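Local coordinates for beta-fructofuranosidase (Bifidobacterium adolescentis, PDB 6NOB), which probably hydrolyses beta-fructofuranosides such as sucrose, releasing fructose from the non-reducing end, at residues 312-317 against 404-409; 363-368 against 372-377; 518-523 against 614-619. One frame throughout, in Å; residues are numbered along the deposited sequence.

Contact 1 of 3, residues 312-317 against 404-409; sequences STQNTG and QVRWYA
Arg406, a buried arginine, reaches out from strand 405-415 to put its guanidinium against the loop 312-317, where the amide of Gln314 meets it almost perpendicularly, the two planes 82° apart. Gln314 CD comes within 3.2 Å of Arg406 NH2. Arg406 gets that far because CG lies anti to its backbone N (chi1 -168°) and the chain stays extended to NE. Thr316 points back against the arginine, bringing a methyl to the same group, CG2 standing 3.7 Å from Arg406 NH1. With Thr316 OG1 set between its backbone N and carbonyl carbon (chi1 55°), CG2 is turned to the arginine while the hydroxyl bonds to Tyr395 and His368. Trp428 also meets Arg406 in a cation-pi interaction, and Ser426 OG is a weak hydrogen-bond partner of NH2. Two residues further along the strand, the ring of Tyr408 receives Ser312 at its edge: OG lies in the ring plane, 3.4 Å from Tyr408 CE2, and Ser312 CB is 3.5 Å from Tyr408 CD2. An Asx turn shapes the loop itself, Gly317 N donating to Asn315 OD1 over 2.8 Å. The loop leaves a short strand of one sheet while Arg406 belongs to the next, an interface between adjacent blades as in the five-bladed beta-propeller of family 32 glycoside hydrolases.

Contact 2 of 3, residues 363-368 against 372-377; sequences LADFGH and RTYECP
OD2 of Asp365, whose CB rests against the hydroxyl of Tyr374, is gripped by two groups, the imidazole of His368 and the phenol of Tyr408. His368 ND1 donates to Asp365 OD2 over 3.0 Å with an N-H...O angle of 156°, meeting the oxygen on its syn side though 30° out of the carboxylate plane. The oxygen lies close to the imidazole plane, so the bond fixes the turn of that ring. A weak bond from His368 N to Asp365 OD1, 3.1 Å long, ties the second oxygen to the backbone just after the strand. Across the contact, Tyr374 runs at about a right angle to the aspartate. Its OH is 3.3 Å from Asp365 CB, and the ring stands 34° from the carboxylate plane. Leu363 adds a methyl to the same phenol oxygen, CD2 lying 3.7 Å from Tyr374 OH, and its own carbonyl oxygen faces the edge of the tyrosine ring. The polar need of Tyr374 OH is met by a hydrogen bond to Tyr408 OH. Pro339, Met341 and Leu392 pack around the tyrosine. In this buried setting a carboxylate held to ND1 would be expected to keep a proton on that nitrogen and to stabilise any positive charge on the imidazole.

Contact 3 of 3, residues 518-523 against 614-619; sequences NAYYAN and GELRIA
The backbones of Asn518-Ala522 and Gly614-Leu616 run in similar directions, 22° apart, but they splay: CA of Asn518 is 4.1 Å from CA of Gly614, whereas CA of Ala522 and CA of Leu616 are 8.6 Å apart. At the close end the amide of Asn518 lies on Gly614, its OD1 3.4 Å from Gly614 CA. A water bridges the two segments here: it lies 2.8 Å from Asn518 OD1, to which it can donate, and accepts from Glu615 N over 2.9 Å; Asn518 ND2 goes to Ala610 O. Where the chains separate, Leu616 packs between them. A first torsion of 168°, which turns the branch away from the backbone N, carries CD2 to Ala522 CB at 3.6 Å, while Leu616 CB lies 4.2 Å from Tyr520 CE2. Tyr520 crosses Leu616 at about a right angle, and its hydroxyl is hydrogen-bonded to Leu536 O. On strand 614-620, Arg617 grips Glu615 OE2 side-on with NE and NH2 from above the carboxylate, a salt bridge extended by Asp507 and Asp510 at NH1. The contact thus joins the two facing sheets of a C-terminal beta-sandwich: strand 519-526 lies between 624-632 and 582-588, and strand 614-620 between 510-515 and 532-540.

Contacts 1 and 2 are one neighbourhood, their centres 9 Å apart, and contact 2 is nested along the chain within the loop that contact 1 closes. Side chains of the two are hydrogen-bonded directly to each other, so they form one continuous polar network. Strands 311-312 and 357-365 share one sheet, 374-375 and 405-415 the next; both contacts therefore lie where neighbouring sheets, probably propeller blades as in the family, meet. Contact 3 follows later in the sequence, in the sandwich, with its centre about 32 Å from that of contact 1 and 37 Å from that of contact 2; it touches neither and lies between the two sheets of its own domain.

Contact 1 of 3, residues 312-317 against 404-409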
ATOM      1  N   SER A 312      18.014 -13.048 -11.381  1.00 45.72           N
ATOM      2  CA  SER A 312      16.871 -13.939 -11.510  1.00 44.46           C
ATOM      3  C   SER A 312      16.522 -14.052 -12.989  1.00 47.34           C
ATOM      4  O   SER A 312      16.425 -13.036 -13.686  1.00 50.51           O
ATOM      5  CB  SER A 312      15.678 -13.424 -10.702  1.00 42.94           C
ATOM      6  OG  SER A 312      14.450 -13.893 -11.227  1.00 44.13           O
ATOM      7  N   THR A 313      16.348 -15.285 -13.466  1.00 50.56           N
ATOM      8  CA  THR A 313      16.228 -15.543 -14.894  1.00 46.60           C
ATOM      9  C   THR A 313      14.855 -16.030 -15.335  1.00 48.81           C
ATOM     10  O   THR A 313      14.631 -16.147 -16.545  1.00 51.64           O
ATOM     11  CB  THR A 313      17.277 -16.573 -15.345  1.00 42.48           C
ATOM     12  OG1 THR A 313      17.101 -17.793 -14.616  1.00 44.91           O
ATOM     13  CG2 THR A 313      18.688 -16.045 -15.119  1.00 37.99           C
ATOM     14  N   GLN A 314      13.938 -16.324 -14.413  1.00 46.73           N
ATOM     15  CA  GLN A 314      12.634 -16.827 -14.830  1.00 46.66           C
ATOM     16  C   GLN A 314      11.881 -15.754 -15.607  1.00 45.58           C
ATOM     17  O   GLN A 314      11.762 -14.610 -15.160  1.00 41.37           O
ATOM     18  CB  GLN A 314      11.805 -17.295 -13.636  1.00 45.28           C
ATOM     19  CG  GLN A 314      10.707 -18.279 -14.049  1.00 55.15           C
ATOM     20  CD  GLN A 314       9.615 -18.451 -13.010  1.00 65.92           C
ATOM     21  OE1 GLN A 314       9.883 -18.546 -11.812  1.00 67.84           O
ATOM     22  NE2 GLN A 314       8.367 -18.492 -13.470  1.00 68.35           N
ATOM     23  N   ASN A 315      11.376 -16.131 -16.777  1.00 48.09           N
ATOM     24  CA  ASN A 315      10.724 -15.208 -17.699  1.00 48.64           C
ATOM     25  C   ASN A 315       9.261 -15.611 -17.814  1.00 47.34           C
ATOM     26  O   ASN A 315       8.945 -16.651 -18.402  1.00 48.77           O
ATOM     27  CB  ASN A 315      11.416 -15.232 -19.061  1.00 50.43           C
ATOM     28  CG  ASN A 315      10.983 -14.093 -19.961  1.00 50.80           C
ATOM     29  OD1 ASN A 315       9.831 -13.662 -19.933  1.00 49.19           O
ATOM     30  ND2 ASN A 315      11.914 -13.597 -20.766  1.00 52.18           N
ATOM     31  N   THR A 316       8.371 -14.790 -17.263  1.00 47.62           N
ATOM     32  CA  THR A 316       6.943 -15.076 -17.316  1.00 46.75           C
ATOM     33  C   THR A 316       6.322 -14.751 -18.672  1.00 49.99           C
ATOM     34  O   THR A 316       5.095 -14.814 -18.803  1.00 50.16           O
ATOM     35  CB  THR A 316       6.208 -14.334 -16.193  1.00 44.39           C
ATOM     36  OG1 THR A 316       6.499 -12.938 -16.259  1.00 42.38           O
ATOM     37  CG2 THR A 316       6.635 -14.874 -14.836  1.00 43.57           C
ATOM     38  N   GLY A 317       7.137 -14.426 -19.676  1.00 48.50           N
ATOM     39  CA  GLY A 317       6.676 -14.378 -21.051  1.00 42.97           C
ATOM     40  C   GLY A 317       5.669 -13.298 -21.375  1.00 45.80           C
ATOM     41  O   GLY A 317       4.846 -13.482 -22.276  1.00 43.85           O
ATOM     42  N   GLN A 404       2.891  -6.782 -11.691  1.00 45.86           N
ATOM     43  CA  GLN A 404       2.836  -7.745 -10.605  1.00 40.59           C
ATOM     44  C   GLN A 404       4.032  -7.574  -9.674  1.00 37.23           C
ATOM     45  O   GLN A 404       5.095  -7.089 -10.073  1.00 42.22           O
ATOM     46  CB  GLN A 404       2.810  -9.165 -11.164  1.00 40.11           C
ATOM     47  CG  GLN A 404       1.491  -9.554 -11.789  1.00 41.43           C
ATOM     48  CD  GLN A 404       0.470  -9.972 -10.752  1.00 41.92           C
ATOM     49  OE1 GLN A 404      -0.143  -9.131 -10.094  1.00 37.26           O
ATOM     50  NE2 GLN A 404       0.288 -11.280 -10.596  1.00 36.99           N
ATOM     51  N   VAL A 405       3.847  -7.975  -8.421  1.00 37.54           N
ATOM     52  CA  VAL A 405       4.899  -7.945  -7.412  1.00 37.13           C
ATOM     53  C   VAL A 405       5.513  -9.337  -7.335  1.00 39.26           C
ATOM     54  O   VAL A 405       4.805 -10.322  -7.101  1.00 44.31           O
ATOM     55  CB  VAL A 405       4.350  -7.499  -6.049  1.00 35.81           C
ATOM     56  CG1 VAL A 405       5.406  -7.667  -4.971  1.00 35.99           C
ATOM     57  CG2 VAL A 405       3.875  -6.053  -6.122  1.00 32.66           C
ATOM     58  N   ARG A 406       6.826  -9.422  -7.536  1.00 35.92           N
ATOM     59  CA  ARG A 406       7.539 -10.693  -7.584  1.00 38.54           C
ATOM     60  C   ARG A 406       8.359 -10.892  -6.315  1.00 40.58           C
ATOM     61  O   ARG A 406       8.957  -9.943  -5.797  1.00 39.41           O
ATOM     62  CB  ARG A 406       8.458 -10.752  -8.809  1.00 37.89           C
ATOM     63  CG  ARG A 406       9.011 -12.128  -9.111  1.00 41.62           C
ATOM     64  CD  ARG A 406       9.298 -12.307 -10.597  1.00 38.24           C
ATOM     65  NE  ARG A 406       9.428 -13.719 -10.948  1.00 37.00           N
ATOM     66  CZ  ARG A 406       8.405 -14.506 -11.265  1.00 40.12           C
ATOM     67  NH1 ARG A 406       7.172 -14.018 -11.282  1.00 36.02           N
ATOM     68  NH2 ARG A 406       8.613 -15.783 -11.564  1.00 37.80           N
ATOM     69  N   TRP A 407       8.390 -12.128  -5.819  1.00 36.73           N
ATOM     70  CA  TRP A 407       9.290 -12.506  -4.739  1.00 37.14           C
ATOM     71  C   TRP A 407      10.376 -13.438  -5.266  1.00 39.50           C
ATOM     72  O   TRP A 407      10.153 -14.219  -6.196  1.00 42.84           O
ATOM     73  CB  TRP A 407       8.545 -13.172  -3.569  1.00 35.59           C
ATOM     74  CG  TRP A 407       7.810 -14.451  -3.891  1.00 32.93           C
ATOM     75  CD1 TRP A 407       6.475 -14.585  -4.142  1.00 32.31           C
ATOM     76  CD2 TRP A 407       8.365 -15.776  -3.967  1.00 33.67           C
ATOM     77  NE1 TRP A 407       6.165 -15.901  -4.379  1.00 37.22           N
ATOM     78  CE2 TRP A 407       7.306 -16.653  -4.279  1.00 37.77           C
ATOM     79  CE3 TRP A 407       9.652 -16.302  -3.811  1.00 35.56           C
ATOM     80  CZ2 TRP A 407       7.494 -18.028  -4.435  1.00 37.15           C
ATOM     81  CZ3 TRP A 407       9.836 -17.668  -3.971  1.00 42.67           C
ATOM     82  CH2 TRP A 407       8.762 -18.514  -4.279  1.00 37.39           C
ATOM     83  N   TYR A 408      11.558 -13.338  -4.662  1.00 42.09           N
ATOM     84  CA  TYR A 408      12.717 -14.139  -5.044  1.00 39.86           C
ATOM     85  C   TYR A 408      13.351 -14.684  -3.773  1.00 40.80           C
ATOM     86  O   TYR A 408      13.715 -13.908  -2.885  1.00 40.83           O
ATOM     87  CB  TYR A 408      13.745 -13.312  -5.829  1.00 42.81           C
ATOM     88  CG  TYR A 408      13.178 -12.356  -6.860  1.00 41.51           C
ATOM     89  CD1 TYR A 408      12.575 -11.162  -6.479  1.00 38.24           C
ATOM     90  CD2 TYR A 408      13.278 -12.633  -8.219  1.00 41.53           C
ATOM     91  CE1 TYR A 408      12.069 -10.287  -7.418  1.00 41.55           C
ATOM     92  CE2 TYR A 408      12.777 -11.761  -9.166  1.00 42.75           C
ATOM     93  CZ  TYR A 408      12.174 -10.590  -8.760  1.00 43.38           C
ATOM     94  OH  TYR A 408      11.672  -9.716  -9.699  1.00 41.30           O
ATOM     95  N   ALA A 409      13.498 -16.004  -3.689  1.00 39.04           N
ATOM     96  CA  ALA A 409      14.013 -16.657  -2.494  1.00 40.46           C
ATOM     97  C   ALA A 409      15.306 -17.398  -2.811  1.00 41.53           C
ATOM     98  O   ALA A 409      15.427 -18.033  -3.863  1.00 46.18           O
ATOM     99  CB  ALA A 409      12.983 -17.632  -1.908  1.00 37.87           C
TER

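Contact 2 of 3, residues 363-368 against 372-377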
ATOM      1  N   LEU A 363      20.290  -7.704  -6.590  1.00 37.37           N
ATOM      2  CA  LEU A 363      19.396  -8.471  -7.443  1.00 35.09           C
ATOM      3  C   LEU A 363      19.107  -7.686  -8.714  1.00 35.34           C
ATOM      4  O   LEU A 363      18.866  -6.478  -8.666  1.00 30.98           O
ATOM      5  CB  LEU A 363      18.081  -8.800  -6.721  1.00 35.50           C
ATOM      6  CG  LEU A 363      17.040  -9.576  -7.531  1.00 38.57           C
ATOM      7  CD1 LEU A 363      17.535 -10.984  -7.813  1.00 37.03           C
ATOM      8  CD2 LEU A 363      15.697  -9.611  -6.815  1.00 33.54           C
ATOM      9  N   ALA A 364      19.144  -8.382  -9.847  1.00 36.44           N
ATOM     10  CA  ALA A 364      18.694  -7.843 -11.122  1.00 39.37           C
ATOM     11  C   ALA A 364      17.804  -8.886 -11.781  1.00 40.51           C
ATOM     12  O   ALA A 364      18.154 -10.070 -11.812  1.00 44.87           O
ATOM     13  CB  ALA A 364      19.873  -7.483 -12.035  1.00 29.31           C
ATOM     14  N   ASP A 365      16.654  -8.454 -12.294  1.00 36.15           N
ATOM     15  CA  ASP A 365      15.668  -9.364 -12.876  1.00 36.74           C
ATOM     16  C   ASP A 365      15.851  -9.364 -14.390  1.00 40.18           C
ATOM     17  O   ASP A 365      15.208  -8.602 -15.111  1.00 39.50           O
ATOM     18  CB  ASP A 365      14.252  -8.957 -12.480  1.00 39.93           C
ATOM     19  CG  ASP A 365      13.232 -10.055 -12.738  1.00 42.60           C
ATOM     20  OD1 ASP A 365      13.517 -10.966 -13.546  1.00 41.10           O
ATOM     21  OD2 ASP A 365      12.137 -10.002 -12.140  1.00 38.92           O
ATOM     22  N   PHE A 366      16.733 -10.240 -14.876  1.00 41.33           N
ATOM     23  CA  PHE A 366      16.926 -10.363 -16.315  1.00 43.74           C
ATOM     24  C   PHE A 366      15.823 -11.171 -16.980  1.00 46.22           C
ATOM     25  O   PHE A 366      15.595 -11.009 -18.184  1.00 49.44           O
ATOM     26  CB  PHE A 366      18.289 -10.982 -16.624  1.00 38.83           C
ATOM     27  CG  PHE A 366      19.371  -9.965 -16.831  1.00 44.10           C
ATOM     28  CD1 PHE A 366      20.062  -9.441 -15.749  1.00 42.67           C
ATOM     29  CD2 PHE A 366      19.682  -9.512 -18.104  1.00 43.96           C
ATOM     30  CE1 PHE A 366      21.052  -8.494 -15.934  1.00 40.90           C
ATOM     31  CE2 PHE A 366      20.669  -8.566 -18.297  1.00 40.98           C
ATOM     32  CZ  PHE A 366      21.356  -8.057 -17.211  1.00 45.30           C
ATOM     33  N   GLY A 367      15.131 -12.029 -16.228  1.00 45.24           N
ATOM     34  CA  GLY A 367      13.955 -12.682 -16.773  1.00 46.04           C
ATOM     35  C   GLY A 367      12.878 -11.695 -17.171  1.00 49.22           C
ATOM     36  O   GLY A 367      12.101 -11.954 -18.093  1.00 52.37           O
ATOM     37  N   HIS A 368      12.824 -10.550 -16.498  1.00 47.31           N
ATOM     38  CA  HIS A 368      11.867  -9.491 -16.793  1.00 43.26           C
ATOM     39  C   HIS A 368      12.588  -8.189 -17.119  1.00 42.85           C
ATOM     40  O   HIS A 368      12.196  -7.108 -16.675  1.00 34.80           O
ATOM     41  CB  HIS A 368      10.896  -9.304 -15.631  1.00 39.81           C
ATOM     42  CG  HIS A 368      10.117 -10.537 -15.299  1.00 45.38           C
ATOM     43  ND1 HIS A 368      10.381 -11.310 -14.188  1.00 42.13           N
ATOM     44  CD2 HIS A 368       9.090 -11.142 -15.943  1.00 43.14           C
ATOM     45  CE1 HIS A 368       9.546 -12.332 -14.158  1.00 45.06           C
ATOM     46  NE2 HIS A 368       8.752 -12.254 -15.211  1.00 46.64           N
ATOM     47  N   ARG A 372      10.418  -1.636 -16.977  1.00 29.33           N
ATOM     48  CA  ARG A 372      11.135  -0.365 -16.909  1.00 34.26           C
ATOM     49  C   ARG A 372      12.087  -0.327 -15.721  1.00 36.83           C
ATOM     50  O   ARG A 372      13.278  -0.028 -15.873  1.00 43.02           O
ATOM     51  CB  ARG A 372      10.154   0.803 -16.829  1.00 35.77           C
ATOM     52  CG  ARG A 372      10.859   2.139 -16.632  1.00 36.75           C
ATOM     53  CD  ARG A 372       9.917   3.227 -16.163  1.00 33.18           C
ATOM     54  NE  ARG A 372      10.624   4.488 -15.959  1.00 33.56           N
ATOM     55  CZ  ARG A 372      10.734   5.435 -16.883  1.00 41.01           C
ATOM     56  NH1 ARG A 372      10.179   5.263 -18.075  1.00 28.65           N
ATOM     57  NH2 ARG A 372      11.397   6.553 -16.617  1.00 37.64           N
ATOM     58  N   THR A 373      11.578  -0.621 -14.528  1.00 34.95           N
ATOM     59  CA  THR A 373      12.345  -0.457 -13.300  1.00 31.20           C
ATOM     60  C   THR A 373      11.573  -1.113 -12.164  1.00 35.77           C
ATOM     61  O   THR A 373      10.420  -1.525 -12.325  1.00 39.77           O
ATOM     62  CB  THR A 373      12.608   1.026 -13.005  1.00 31.80           C
ATOM     63  OG1 THR A 373      13.570   1.150 -11.951  1.00 34.06           O
ATOM     64  CG2 THR A 373      11.321   1.731 -12.601  1.00 29.77           C
ATOM     65  N   TYR A 374      12.231  -1.214 -11.014  1.00 37.94           N
ATOM     66  CA  TYR A 374      11.597  -1.732  -9.814  1.00 34.56           C
ATOM     67  C   TYR A 374      10.816  -0.632  -9.104  1.00 33.41           C
ATOM     68  O   TYR A 374      11.070   0.562  -9.282  1.00 37.67           O
ATOM     69  CB  TYR A 374      12.639  -2.307  -8.854  1.00 28.80           C
ATOM     70  CG  TYR A 374      12.934  -3.778  -9.021  1.00 32.43           C
ATOM     71  CD1 TYR A 374      11.919  -4.726  -8.960  1.00 33.58           C
ATOM     72  CD2 TYR A 374      14.235  -4.223  -9.217  1.00 31.73           C
ATOM     73  CE1 TYR A 374      12.194  -6.076  -9.103  1.00 35.30           C
ATOM     74  CE2 TYR A 374      14.519  -5.569  -9.360  1.00 31.14           C
ATOM     75  CZ  TYR A 374      13.496  -6.490  -9.300  1.00 32.11           C
ATOM     76  OH  TYR A 374      13.781  -7.828  -9.444  1.00 35.25           O
ATOM     77  N   GLU A 375       9.858  -1.056  -8.286  1.00 30.87           N
ATOM     78  CA  GLU A 375       9.192  -0.182  -7.335  1.00 34.34           C
ATOM     79  C   GLU A 375       8.974  -0.955  -6.041  1.00 36.98           C
ATOM     80  O   GLU A 375       8.690  -2.155  -6.068  1.00 33.90           O
ATOM     81  CB  GLU A 375       7.856   0.345  -7.881  1.00 40.19           C
ATOM     82  CG  GLU A 375       8.011   1.538  -8.821  1.00 45.94           C
ATOM     83  CD  GLU A 375       6.708   2.274  -9.073  1.00 49.85           C
ATOM     84  OE1 GLU A 375       5.682   1.608  -9.323  1.00 52.33           O
ATOM     85  OE2 GLU A 375       6.713   3.524  -9.025  1.00 51.21           O
ATOM     86  N   CYS A 376       9.137  -0.262  -4.913  1.00 33.99           N
ATOM     87  CA  CYS A 376       8.890  -0.788  -3.574  1.00 37.70           C
ATOM     88  C   CYS A 376       9.630  -2.098  -3.318  1.00 40.11           C
ATOM     89  O   CYS A 376       8.999  -3.154  -3.188  1.00 35.31           O
ATOM     90  CB  CYS A 376       7.387  -0.976  -3.353  1.00 42.35           C
ATOM     91  SG  CYS A 376       6.436   0.558  -3.544  1.00 45.27           S
ATOM     92  N   PRO A 377      10.956  -2.071  -3.226  1.00 38.39           N
ATOM     93  CA  PRO A 377      11.709  -3.295  -2.953  1.00 30.39           C
ATOM     94  C   PRO A 377      11.706  -3.626  -1.466  1.00 36.73           C
ATOM     95  O   PRO A 377      11.314  -2.825  -0.617  1.00 40.96           O
ATOM     96  CB  PRO A 377      13.116  -2.946  -3.436  1.00 30.68           C
ATOM     97  CG  PRO A 377      13.230  -1.485  -3.138  1.00 38.18           C
ATOM     98  CD  PRO A 377      11.847  -0.905  -3.369  1.00 40.86           C
TER

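Contact 3 of 3, residues 518-523 against 614-619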
ATOM      1  N   ASN A 518     -22.885  -8.254   2.353  1.00 47.94           N
ATOM      2  CA  ASN A 518     -21.917  -8.636   1.319  1.00 52.33           C
ATOM      3  C   ASN A 518     -20.483  -8.593   1.842  1.00 56.07           C
ATOM      4  O   ASN A 518     -19.556  -8.187   1.137  1.00 55.34           O
ATOM      5  CB  ASN A 518     -22.065  -7.770   0.067  1.00 47.87           C
ATOM      6  CG  ASN A 518     -21.730  -8.530  -1.200  1.00 51.88           C
ATOM      7  OD1 ASN A 518     -21.196  -9.639  -1.142  1.00 48.48           O
ATOM      8  ND2 ASN A 518     -22.048  -7.944  -2.353  1.00 49.69           N
ATOM      9  N   ALA A 519     -20.297  -9.022   3.088  1.00 52.49           N
ATOM     10  CA  ALA A 519     -18.973  -9.131   3.691  1.00 49.67           C
ATOM     11  C   ALA A 519     -18.925 -10.436   4.466  1.00 47.22           C
ATOM     12  O   ALA A 519     -19.650 -10.595   5.452  1.00 50.45           O
ATOM     13  CB  ALA A 519     -18.677  -7.941   4.609  1.00 47.09           C
ATOM     14  N   TYR A 520     -18.079 -11.367   4.026  1.00 47.18           N
ATOM     15  CA  TYR A 520     -18.075 -12.701   4.608  1.00 44.83           C
ATOM     16  C   TYR A 520     -16.685 -13.314   4.522  1.00 41.67           C
ATOM     17  O   TYR A 520     -15.801 -12.827   3.813  1.00 44.00           O
ATOM     18  CB  TYR A 520     -19.091 -13.615   3.912  1.00 43.56           C
ATOM     19  CG  TYR A 520     -18.767 -13.908   2.461  1.00 40.74           C
ATOM     20  CD1 TYR A 520     -19.200 -13.061   1.449  1.00 39.38           C
ATOM     21  CD2 TYR A 520     -18.031 -15.032   2.105  1.00 41.17           C
ATOM     22  CE1 TYR A 520     -18.911 -13.325   0.120  1.00 42.45           C
ATOM     23  CE2 TYR A 520     -17.733 -15.303   0.782  1.00 44.39           C
ATOM     24  CZ  TYR A 520     -18.178 -14.447  -0.206  1.00 45.92           C
ATOM     25  OH  TYR A 520     -17.887 -14.712  -1.526  1.00 49.05           O
ATOM     26  N   TYR A 521     -16.517 -14.411   5.254  1.00 42.62           N
ATOM     27  CA  TYR A 521     -15.341 -15.262   5.192  1.00 39.90           C
ATOM     28  C   TYR A 521     -15.800 -16.677   4.866  1.00 44.24           C
ATOM     29  O   TYR A 521     -16.855 -17.113   5.335  1.00 49.65           O
ATOM     30  CB  TYR A 521     -14.573 -15.226   6.525  1.00 39.62           C
ATOM     31  CG  TYR A 521     -13.678 -16.419   6.786  1.00 40.54           C
ATOM     32  CD1 TYR A 521     -14.159 -17.548   7.440  1.00 43.50           C
ATOM     33  CD2 TYR A 521     -12.346 -16.407   6.395  1.00 39.67           C
ATOM     34  CE1 TYR A 521     -13.342 -18.636   7.680  1.00 48.02           C
ATOM     35  CE2 TYR A 521     -11.524 -17.487   6.637  1.00 42.08           C
ATOM     36  CZ  TYR A 521     -12.026 -18.600   7.277  1.00 46.54           C
ATOM     37  OH  TYR A 521     -11.208 -19.680   7.515  1.00 47.96           O
ATOM     38  N   ALA A 522     -15.018 -17.395   4.062  1.00 41.69           N
ATOM     39  CA  ALA A 522     -15.368 -18.768   3.715  1.00 43.93           C
ATOM     40  C   ALA A 522     -14.127 -19.647   3.697  1.00 45.40           C
ATOM     41  O   ALA A 522     -13.103 -19.270   3.120  1.00 44.06           O
ATOM     42  CB  ALA A 522     -16.076 -18.836   2.359  1.00 40.31           C
ATOM     43  N   ASN A 523     -14.231 -20.816   4.325  1.00 45.37           N
ATOM     44  CA  ASN A 523     -13.180 -21.832   4.327  1.00 46.91           C
ATOM     45  C   ASN A 523     -13.772 -23.103   3.730  1.00 46.52           C
ATOM     46  O   ASN A 523     -14.636 -23.739   4.346  1.00 49.68           O
ATOM     47  CB  ASN A 523     -12.654 -22.074   5.743  1.00 51.60           C
ATOM     48  CG  ASN A 523     -11.514 -23.077   5.783  1.00 53.11           C
ATOM     49  OD1 ASN A 523     -10.961 -23.447   4.749  1.00 57.35           O
ATOM     50  ND2 ASN A 523     -11.156 -23.517   6.984  1.00 49.15           N
ATOM     51  N   GLY A 614     -24.983 -10.232  -0.042  1.00 54.53           N
ATOM     52  CA  GLY A 614     -24.313 -11.006  -1.058  1.00 53.15           C
ATOM     53  C   GLY A 614     -24.723 -12.467  -1.025  1.00 56.77           C
ATOM     54  O   GLY A 614     -25.689 -12.860  -0.368  1.00 60.44           O
ATOM     55  N   GLU A 615     -23.962 -13.278  -1.756  1.00 54.75           N
ATOM     56  CA  GLU A 615     -24.243 -14.705  -1.833  1.00 50.15           C
ATOM     57  C   GLU A 615     -22.992 -15.443  -2.289  1.00 50.10           C
ATOM     58  O   GLU A 615     -22.304 -15.000  -3.212  1.00 55.83           O
ATOM     59  CB  GLU A 615     -25.410 -14.998  -2.785  1.00 50.63           C
ATOM     60  CG  GLU A 615     -25.485 -16.445  -3.259  1.00 53.63           C
ATOM     61  CD  GLU A 615     -26.849 -16.814  -3.820  1.00 58.20           C
ATOM     62  OE1 GLU A 615     -27.838 -16.776  -3.055  1.00 59.70           O
ATOM     63  OE2 GLU A 615     -26.932 -17.151  -5.020  1.00 57.57           O
ATOM     64  N   LEU A 616     -22.708 -16.562  -1.629  1.00 50.95           N
ATOM     65  CA  LEU A 616     -21.627 -17.464  -2.002  1.00 48.62           C
ATOM     66  C   LEU A 616     -22.227 -18.760  -2.522  1.00 51.60           C
ATOM     67  O   LEU A 616     -23.095 -19.350  -1.870  1.00 52.43           O
ATOM     68  CB  LEU A 616     -20.709 -17.745  -0.811  1.00 45.70           C
ATOM     69  CG  LEU A 616     -19.714 -18.891  -0.982  1.00 44.52           C
ATOM     70  CD1 LEU A 616     -18.664 -18.541  -2.030  1.00 45.74           C
ATOM     71  CD2 LEU A 616     -19.062 -19.235   0.347  1.00 44.23           C
ATOM     72  N   ARG A 617     -21.768 -19.202  -3.691  1.00 49.61           N
ATOM     73  CA  ARG A 617     -22.303 -20.386  -4.347  1.00 53.86           C
ATOM     74  C   ARG A 617     -21.151 -21.324  -4.670  1.00 58.03           C
ATOM     75  O   ARG A 617     -20.151 -20.900  -5.257  1.00 60.16           O
ATOM     76  CB  ARG A 617     -23.073 -20.006  -5.616  1.00 47.89           C
ATOM     77  CG  ARG A 617     -23.920 -21.117  -6.206  1.00 60.15           C
ATOM     78  CD  ARG A 617     -24.936 -20.562  -7.197  1.00 55.63           C
ATOM     79  NE  ARG A 617     -26.045 -19.887  -6.528  1.00 56.97           N
ATOM     80  CZ  ARG A 617     -27.234 -20.440  -6.310  1.00 64.67           C
ATOM     81  NH1 ARG A 617     -27.475 -21.683  -6.708  1.00 65.38           N
ATOM     82  NH2 ARG A 617     -28.185 -19.751  -5.692  1.00 69.77           N
ATOM     83  N   ILE A 618     -21.287 -22.591  -4.281  1.00 57.69           N
ATOM     84  CA  ILE A 618     -20.214 -23.571  -4.393  1.00 58.85           C
ATOM     85  C   ILE A 618     -20.753 -24.816  -5.082  1.00 57.96           C
ATOM     86  O   ILE A 618     -21.809 -25.334  -4.702  1.00 59.29           O
ATOM     87  CB  ILE A 618     -19.624 -23.934  -3.016  1.00 63.24           C
ATOM     88  CG1 ILE A 618     -19.143 -22.677  -2.292  1.00 59.47           C
ATOM     89  CG2 ILE A 618     -18.485 -24.933  -3.165  1.00 63.88           C
ATOM     90  CD1 ILE A 618     -18.989 -22.864  -0.805  1.00 61.87           C
ATOM     91  N   ALA A 619     -20.024 -25.292  -6.089  1.00 58.91           N
ATOM     92  CA  ALA A 619     -20.371 -26.515  -6.794  1.00 65.04           C
ATOM     93  C   ALA A 619     -19.092 -27.166  -7.293  1.00 63.15           C
ATOM     94  O   ALA A 619     -18.127 -26.482  -7.647  1.00 62.83           O
ATOM     95  CB  ALA A 619     -21.322 -26.248  -7.965  1.00 51.99           C
TER
HETATM   96  O   HOH W   1     -21.608 -11.915  -2.721  1.00 44.21           O